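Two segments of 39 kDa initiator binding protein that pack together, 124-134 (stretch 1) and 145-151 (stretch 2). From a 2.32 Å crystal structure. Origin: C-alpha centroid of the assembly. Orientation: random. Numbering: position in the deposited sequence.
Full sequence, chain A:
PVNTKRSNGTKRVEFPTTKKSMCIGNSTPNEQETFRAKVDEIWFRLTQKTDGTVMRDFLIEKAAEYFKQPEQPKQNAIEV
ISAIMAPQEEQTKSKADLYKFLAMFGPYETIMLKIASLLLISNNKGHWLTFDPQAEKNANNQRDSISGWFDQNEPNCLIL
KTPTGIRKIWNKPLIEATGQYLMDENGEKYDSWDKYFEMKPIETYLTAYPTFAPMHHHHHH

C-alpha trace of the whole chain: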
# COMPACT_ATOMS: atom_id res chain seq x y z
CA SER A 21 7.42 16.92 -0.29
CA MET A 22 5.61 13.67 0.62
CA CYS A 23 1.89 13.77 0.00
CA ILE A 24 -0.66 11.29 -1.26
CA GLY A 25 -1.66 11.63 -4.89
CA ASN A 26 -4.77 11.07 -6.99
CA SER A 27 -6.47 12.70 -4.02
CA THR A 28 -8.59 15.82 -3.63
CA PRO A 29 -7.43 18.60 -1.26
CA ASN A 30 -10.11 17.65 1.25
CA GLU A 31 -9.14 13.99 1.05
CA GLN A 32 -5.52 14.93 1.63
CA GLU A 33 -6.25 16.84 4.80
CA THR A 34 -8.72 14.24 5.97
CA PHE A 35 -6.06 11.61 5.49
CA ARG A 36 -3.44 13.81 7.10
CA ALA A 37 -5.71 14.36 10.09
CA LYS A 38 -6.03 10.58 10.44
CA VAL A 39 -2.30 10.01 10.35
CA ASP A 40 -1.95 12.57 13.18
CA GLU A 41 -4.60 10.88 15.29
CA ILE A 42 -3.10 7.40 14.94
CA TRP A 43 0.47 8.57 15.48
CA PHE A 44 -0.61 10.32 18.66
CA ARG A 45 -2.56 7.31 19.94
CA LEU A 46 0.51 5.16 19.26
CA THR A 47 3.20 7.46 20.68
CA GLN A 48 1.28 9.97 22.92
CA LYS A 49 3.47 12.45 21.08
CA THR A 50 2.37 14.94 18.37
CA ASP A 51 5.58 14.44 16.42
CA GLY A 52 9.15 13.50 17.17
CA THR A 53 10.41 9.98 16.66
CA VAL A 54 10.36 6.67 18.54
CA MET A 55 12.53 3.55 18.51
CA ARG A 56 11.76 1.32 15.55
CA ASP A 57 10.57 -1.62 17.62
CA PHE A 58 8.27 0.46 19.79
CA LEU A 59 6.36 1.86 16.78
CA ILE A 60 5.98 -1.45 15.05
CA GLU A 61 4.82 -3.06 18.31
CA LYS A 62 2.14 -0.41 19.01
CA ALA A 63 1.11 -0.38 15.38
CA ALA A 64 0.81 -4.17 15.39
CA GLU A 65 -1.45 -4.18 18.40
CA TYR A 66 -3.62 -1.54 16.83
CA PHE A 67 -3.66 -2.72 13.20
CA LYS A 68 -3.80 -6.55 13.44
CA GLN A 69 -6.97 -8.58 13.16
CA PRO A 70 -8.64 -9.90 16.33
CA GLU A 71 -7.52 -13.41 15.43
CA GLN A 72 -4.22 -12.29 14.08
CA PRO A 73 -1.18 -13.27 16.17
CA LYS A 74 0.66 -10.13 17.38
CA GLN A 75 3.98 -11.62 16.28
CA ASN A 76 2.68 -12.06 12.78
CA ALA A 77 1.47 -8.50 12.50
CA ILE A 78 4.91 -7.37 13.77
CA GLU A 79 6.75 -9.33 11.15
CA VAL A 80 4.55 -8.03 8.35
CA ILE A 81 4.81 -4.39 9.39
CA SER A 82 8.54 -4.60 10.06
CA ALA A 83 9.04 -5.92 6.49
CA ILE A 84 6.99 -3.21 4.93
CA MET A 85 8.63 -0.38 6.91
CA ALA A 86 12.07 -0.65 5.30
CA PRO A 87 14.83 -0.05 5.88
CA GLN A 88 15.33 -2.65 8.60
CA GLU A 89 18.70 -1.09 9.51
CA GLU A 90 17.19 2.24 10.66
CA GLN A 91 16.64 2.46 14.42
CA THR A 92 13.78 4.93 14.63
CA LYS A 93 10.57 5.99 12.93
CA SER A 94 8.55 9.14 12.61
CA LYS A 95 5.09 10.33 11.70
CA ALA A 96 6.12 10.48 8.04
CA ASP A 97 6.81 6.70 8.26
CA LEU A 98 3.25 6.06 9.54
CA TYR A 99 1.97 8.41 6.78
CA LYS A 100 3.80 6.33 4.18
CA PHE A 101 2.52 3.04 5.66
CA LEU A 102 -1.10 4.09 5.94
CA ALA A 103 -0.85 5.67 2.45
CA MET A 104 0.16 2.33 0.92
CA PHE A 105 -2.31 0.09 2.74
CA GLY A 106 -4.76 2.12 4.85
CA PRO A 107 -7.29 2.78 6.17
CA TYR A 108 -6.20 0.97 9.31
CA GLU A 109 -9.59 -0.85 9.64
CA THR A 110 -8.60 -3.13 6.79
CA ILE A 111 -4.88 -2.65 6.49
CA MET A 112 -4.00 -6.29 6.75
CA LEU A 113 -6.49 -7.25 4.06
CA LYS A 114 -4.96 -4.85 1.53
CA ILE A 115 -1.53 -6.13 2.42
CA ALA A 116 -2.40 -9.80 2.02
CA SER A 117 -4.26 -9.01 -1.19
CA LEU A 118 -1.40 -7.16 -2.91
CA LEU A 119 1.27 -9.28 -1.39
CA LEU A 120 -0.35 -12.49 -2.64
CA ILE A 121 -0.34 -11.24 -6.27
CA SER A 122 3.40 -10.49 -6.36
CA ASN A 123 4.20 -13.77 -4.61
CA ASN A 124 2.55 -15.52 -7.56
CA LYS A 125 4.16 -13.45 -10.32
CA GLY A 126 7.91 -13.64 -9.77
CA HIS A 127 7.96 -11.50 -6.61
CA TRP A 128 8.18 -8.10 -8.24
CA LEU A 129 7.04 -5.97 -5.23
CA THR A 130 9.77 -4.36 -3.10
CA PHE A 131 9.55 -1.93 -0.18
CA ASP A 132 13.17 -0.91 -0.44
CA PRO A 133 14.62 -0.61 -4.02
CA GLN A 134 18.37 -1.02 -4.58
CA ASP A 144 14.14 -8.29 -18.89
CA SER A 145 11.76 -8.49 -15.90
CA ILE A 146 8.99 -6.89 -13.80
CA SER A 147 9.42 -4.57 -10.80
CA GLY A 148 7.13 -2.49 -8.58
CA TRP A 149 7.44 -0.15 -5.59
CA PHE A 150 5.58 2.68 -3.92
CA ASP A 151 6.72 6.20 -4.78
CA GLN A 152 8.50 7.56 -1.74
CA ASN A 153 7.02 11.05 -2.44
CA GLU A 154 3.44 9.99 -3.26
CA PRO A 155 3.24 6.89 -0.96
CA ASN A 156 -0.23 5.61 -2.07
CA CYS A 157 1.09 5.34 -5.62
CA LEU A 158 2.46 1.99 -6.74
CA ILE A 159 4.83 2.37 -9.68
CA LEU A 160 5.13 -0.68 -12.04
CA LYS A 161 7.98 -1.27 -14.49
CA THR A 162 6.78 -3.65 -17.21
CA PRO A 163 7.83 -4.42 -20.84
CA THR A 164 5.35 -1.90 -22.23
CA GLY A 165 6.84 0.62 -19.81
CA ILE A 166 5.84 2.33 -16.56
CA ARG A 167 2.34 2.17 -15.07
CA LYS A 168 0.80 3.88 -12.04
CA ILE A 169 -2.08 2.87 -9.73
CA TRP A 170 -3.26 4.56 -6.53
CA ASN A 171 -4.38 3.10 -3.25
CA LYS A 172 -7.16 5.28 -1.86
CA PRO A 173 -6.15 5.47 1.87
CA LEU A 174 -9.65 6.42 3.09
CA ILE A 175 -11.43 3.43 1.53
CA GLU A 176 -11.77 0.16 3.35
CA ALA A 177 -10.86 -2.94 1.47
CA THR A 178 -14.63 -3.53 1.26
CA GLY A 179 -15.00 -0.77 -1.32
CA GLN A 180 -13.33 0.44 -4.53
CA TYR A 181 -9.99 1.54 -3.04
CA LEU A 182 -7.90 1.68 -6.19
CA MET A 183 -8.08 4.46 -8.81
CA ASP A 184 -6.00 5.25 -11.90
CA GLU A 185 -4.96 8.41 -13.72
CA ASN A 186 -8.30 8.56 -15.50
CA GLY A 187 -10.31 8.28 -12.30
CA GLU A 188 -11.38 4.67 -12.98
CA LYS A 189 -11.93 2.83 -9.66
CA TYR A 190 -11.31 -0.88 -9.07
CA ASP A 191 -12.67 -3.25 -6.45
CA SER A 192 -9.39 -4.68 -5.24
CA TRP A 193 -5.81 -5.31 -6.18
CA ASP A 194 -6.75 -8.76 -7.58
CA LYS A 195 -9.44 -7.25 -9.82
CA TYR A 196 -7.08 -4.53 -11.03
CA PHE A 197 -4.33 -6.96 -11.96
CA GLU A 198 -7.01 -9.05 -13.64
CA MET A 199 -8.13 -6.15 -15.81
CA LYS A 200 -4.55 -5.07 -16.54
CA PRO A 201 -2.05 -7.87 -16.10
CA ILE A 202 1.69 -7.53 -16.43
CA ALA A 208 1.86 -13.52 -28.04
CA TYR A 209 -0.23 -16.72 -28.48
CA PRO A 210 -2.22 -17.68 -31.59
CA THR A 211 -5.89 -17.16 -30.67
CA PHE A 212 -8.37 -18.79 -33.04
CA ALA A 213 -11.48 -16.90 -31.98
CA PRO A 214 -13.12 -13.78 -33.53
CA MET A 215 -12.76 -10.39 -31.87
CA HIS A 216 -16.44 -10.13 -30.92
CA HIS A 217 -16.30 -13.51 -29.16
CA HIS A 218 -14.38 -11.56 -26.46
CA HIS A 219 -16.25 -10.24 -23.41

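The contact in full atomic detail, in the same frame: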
# COMPACT_ATOMS: atom_id res chain seq x y z
N ASN A 124 2.92 -14.59 -6.50
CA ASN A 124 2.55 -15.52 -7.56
C ASN A 124 3.00 -15.09 -8.94
O ASN A 124 2.70 -15.76 -9.91
CB ASN A 124 1.03 -15.72 -7.60
CG ASN A 124 0.49 -16.36 -6.35
OD1 ASN A 124 1.15 -17.20 -5.72
ND2 ASN A 124 -0.74 -16.00 -5.99
N LYS A 125 3.72 -13.97 -9.03
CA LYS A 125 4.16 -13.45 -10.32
C LYS A 125 5.63 -13.04 -10.31
O LYS A 125 5.97 -11.94 -10.74
CB LYS A 125 3.29 -12.25 -10.71
CG LYS A 125 1.78 -12.52 -10.68
CD LYS A 125 1.18 -12.45 -12.08
CE LYS A 125 0.51 -11.11 -12.38
NZ LYS A 125 -0.96 -11.16 -12.10
N GLY A 126 6.48 -13.93 -9.81
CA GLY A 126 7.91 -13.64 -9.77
C GLY A 126 8.41 -12.69 -8.70
O GLY A 126 9.55 -12.24 -8.76
N HIS A 127 7.58 -12.39 -7.71
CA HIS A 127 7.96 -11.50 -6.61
C HIS A 127 8.55 -10.18 -7.10
O HIS A 127 9.72 -9.88 -6.89
CB HIS A 127 9.00 -12.19 -5.71
CG HIS A 127 8.76 -13.65 -5.52
ND1 HIS A 127 8.52 -14.21 -4.28
CD2 HIS A 127 8.78 -14.68 -6.40
CE1 HIS A 127 8.40 -15.52 -4.41
NE2 HIS A 127 8.55 -15.83 -5.68
N TRP A 128 7.72 -9.38 -7.73
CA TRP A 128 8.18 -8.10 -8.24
C TRP A 128 8.13 -6.96 -7.22
O TRP A 128 8.94 -6.05 -7.31
CB TRP A 128 7.39 -7.71 -9.51
CG TRP A 128 5.90 -7.88 -9.40
CD1 TRP A 128 5.17 -9.00 -9.73
CD2 TRP A 128 4.95 -6.92 -8.90
NE1 TRP A 128 3.82 -8.78 -9.46
CE2 TRP A 128 3.67 -7.52 -8.96
CE3 TRP A 128 5.07 -5.61 -8.41
CZ2 TRP A 128 2.52 -6.84 -8.53
CZ3 TRP A 128 3.91 -4.95 -7.99
CH2 TRP A 128 2.66 -5.56 -8.06
N LEU A 129 7.20 -7.02 -6.26
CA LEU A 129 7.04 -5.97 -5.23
C LEU A 129 8.24 -5.84 -4.28
O LEU A 129 8.79 -6.83 -3.81
CB LEU A 129 5.78 -6.22 -4.39
CG LEU A 129 5.30 -5.12 -3.42
CD1 LEU A 129 4.82 -3.90 -4.17
CD2 LEU A 129 4.16 -5.62 -2.59
N THR A 130 8.65 -4.60 -4.00
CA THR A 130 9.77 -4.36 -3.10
C THR A 130 9.47 -3.11 -2.28
O THR A 130 8.91 -2.15 -2.79
CB THR A 130 11.10 -4.17 -3.90
OG1 THR A 130 12.20 -3.91 -3.01
CG2 THR A 130 10.96 -3.01 -4.87
N PHE A 131 9.81 -3.11 -1.00
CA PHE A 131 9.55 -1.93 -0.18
C PHE A 131 10.82 -1.17 0.09
O PHE A 131 10.84 -0.23 0.90
CB PHE A 131 8.90 -2.35 1.13
CG PHE A 131 7.55 -2.93 0.94
CD1 PHE A 131 6.48 -2.10 0.67
CD2 PHE A 131 7.37 -4.31 0.86
CE1 PHE A 131 5.26 -2.64 0.33
CE2 PHE A 131 6.15 -4.84 0.51
CZ PHE A 131 5.10 -4.01 0.24
N ASP A 132 11.88 -1.55 -0.62
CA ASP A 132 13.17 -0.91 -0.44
C ASP A 132 14.08 -1.18 -1.65
O ASP A 132 14.99 -2.01 -1.58
CB ASP A 132 13.77 -1.45 0.84
CG ASP A 132 15.20 -1.05 1.03
OD1 ASP A 132 15.61 -0.03 0.43
OD2 ASP A 132 15.91 -1.75 1.78
N PRO A 133 13.84 -0.47 -2.78
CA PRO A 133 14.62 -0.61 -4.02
C PRO A 133 16.13 -0.30 -3.93
O PRO A 133 16.55 0.68 -3.31
CB PRO A 133 13.91 0.33 -4.99
CG PRO A 133 12.51 0.31 -4.51
CD PRO A 133 12.68 0.41 -3.01
N GLN A 134 16.92 -1.16 -4.56
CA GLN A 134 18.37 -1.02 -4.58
C GLN A 134 18.92 -1.87 -5.72
O GLN A 134 18.86 -3.11 -5.65
CB GLN A 134 18.98 -1.49 -3.26
CG GLN A 134 18.53 -0.73 -2.03
CD GLN A 134 19.25 -1.17 -0.78
OE1 GLN A 134 18.88 -0.79 0.33
NE2 GLN A 134 20.31 -1.97 -0.94
N SER A 145 12.61 -8.00 -16.98
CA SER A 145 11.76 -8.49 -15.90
C SER A 145 10.90 -7.38 -15.27
O SER A 145 11.13 -6.19 -15.49
CB SER A 145 12.62 -9.16 -14.82
OG SER A 145 11.83 -9.95 -13.94
N ILE A 146 9.92 -7.80 -14.47
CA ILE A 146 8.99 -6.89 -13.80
C ILE A 146 9.51 -6.38 -12.45
O ILE A 146 10.30 -7.04 -11.77
CB ILE A 146 7.66 -7.59 -13.54
CG1 ILE A 146 7.31 -8.51 -14.71
CG2 ILE A 146 6.57 -6.57 -13.40
CD1 ILE A 146 6.38 -9.67 -14.31
N SER A 147 9.03 -5.20 -12.06
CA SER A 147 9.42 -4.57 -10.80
C SER A 147 8.40 -3.50 -10.37
O SER A 147 7.93 -2.71 -11.19
CB SER A 147 10.79 -3.93 -10.95
OG SER A 147 11.11 -3.14 -9.83
N GLY A 148 8.07 -3.48 -9.08
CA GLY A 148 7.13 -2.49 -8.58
C GLY A 148 7.48 -2.00 -7.19
O GLY A 148 8.03 -2.76 -6.39
N TRP A 149 7.17 -0.73 -6.90
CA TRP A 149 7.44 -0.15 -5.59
C TRP A 149 6.52 1.04 -5.42
O TRP A 149 5.89 1.48 -6.37
CB TRP A 149 8.90 0.29 -5.47
CG TRP A 149 9.28 1.41 -6.40
CD1 TRP A 149 9.35 2.76 -6.12
CD2 TRP A 149 9.53 1.29 -7.81
NE1 TRP A 149 9.63 3.47 -7.26
CE2 TRP A 149 9.74 2.59 -8.31
CE3 TRP A 149 9.60 0.19 -8.69
CZ2 TRP A 149 10.02 2.84 -9.67
CZ3 TRP A 149 9.87 0.43 -10.04
CH2 TRP A 149 10.08 1.75 -10.52
N PHE A 150 6.41 1.53 -4.19
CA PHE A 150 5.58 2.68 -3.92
C PHE A 150 6.51 3.90 -3.96
O PHE A 150 7.64 3.85 -3.49
CB PHE A 150 4.90 2.51 -2.54
CG PHE A 150 3.66 1.62 -2.60
CD1 PHE A 150 2.41 2.16 -2.87
CD2 PHE A 150 3.76 0.25 -2.36
CE1 PHE A 150 1.26 1.38 -2.89
CE2 PHE A 150 2.62 -0.58 -2.37
CZ PHE A 150 1.36 0.00 -2.63
N ASP A 151 6.01 4.95 -4.59
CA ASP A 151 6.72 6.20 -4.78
C ASP A 151 6.96 6.80 -3.40
O ASP A 151 6.02 7.12 -2.68
CB ASP A 151 5.83 7.13 -5.64
CG ASP A 151 6.48 8.49 -5.99
OD1 ASP A 151 7.13 9.14 -5.15
OD2 ASP A 151 6.31 8.92 -7.14
O HOH W 1 7.81 -0.06 -2.03

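The contact between these segments is small, 431 Å² summed over both sides, and it is built on backbone pairing at one point, with side chains closing around it. The chains come close only at Trp128, where its CA lies 4.5 Å from the CA of Ser147. Asn124 does not touch the partner, and Lys125 contributes chiefly its carbonyl, with O lying 4.3 Å from CD1 of Ile146, while its long side chain leads off elsewhere. Gly126 and His127 turn the chain without making contact; Gly126 has a positive phi of 77°, a conformation that by itself favours glycine, and the CA-to-CB bond of His127 points away from the partner.

Trp128 begins the real interface. Its CB points toward stretch 2, chi1 is in the p well, the residue is buried, and the edge of its indole meets Gly148 N. Its CB sits 4.0 Å from CB of Ile146, whose CA-to-CB bond points toward stretch 1 and whose branched side chain covers this end of the contact. The Trp128 carbonyl supplies the first backbone link: Gly148 N donates to Trp128 O at 3.2 Å with a nearly straight angle of 164°. The rule for position 148 is plain here. It has no side chain, and an ideal CB would lie 2.6 Å from CE3 of Trp128, a clash. Glycine lets the indole and the strand share this space.

Leu129 pairs with Gly148 in a single beta bridge, CA to CA 4.8 Å. Gly148 O receives two approaches: a CA-H...O contact from Leu129 CA at 3.6 Å and a hydrogen bond from Thr130 N at 3.1 Å. The CB of Leu129 points away, but the end of its side chain comes back, bringing CD1 to 4.4 Å from Phe150 CE2.

At Thr130 the backbones diverge, and a water fills in for direct pairing: it donates to Thr130 O at 2.5 Å and accepts from Phe150 N at 3.0 Å. The threonine's methyl serves the contact, CG2 lying 3.9 Å from Trp149 CB, while OG1 accepts a weak hydrogen bond from Asp132 N at 3.4 Å within its own stretch.

Phe131 also starts away from the partner, yet its ring reaches back, CE1 to Phe150 CD2 at 4.2 Å, so Leu129 and Phe131 both supply apolar contacts to the buried Phe150. Asp132, its CB directed away, makes no contact. Pro133, exposed and with its CB directed toward the partner, makes the last contact, its CG 3.7 Å from Trp149 CB, and Gln134 lies beyond reach.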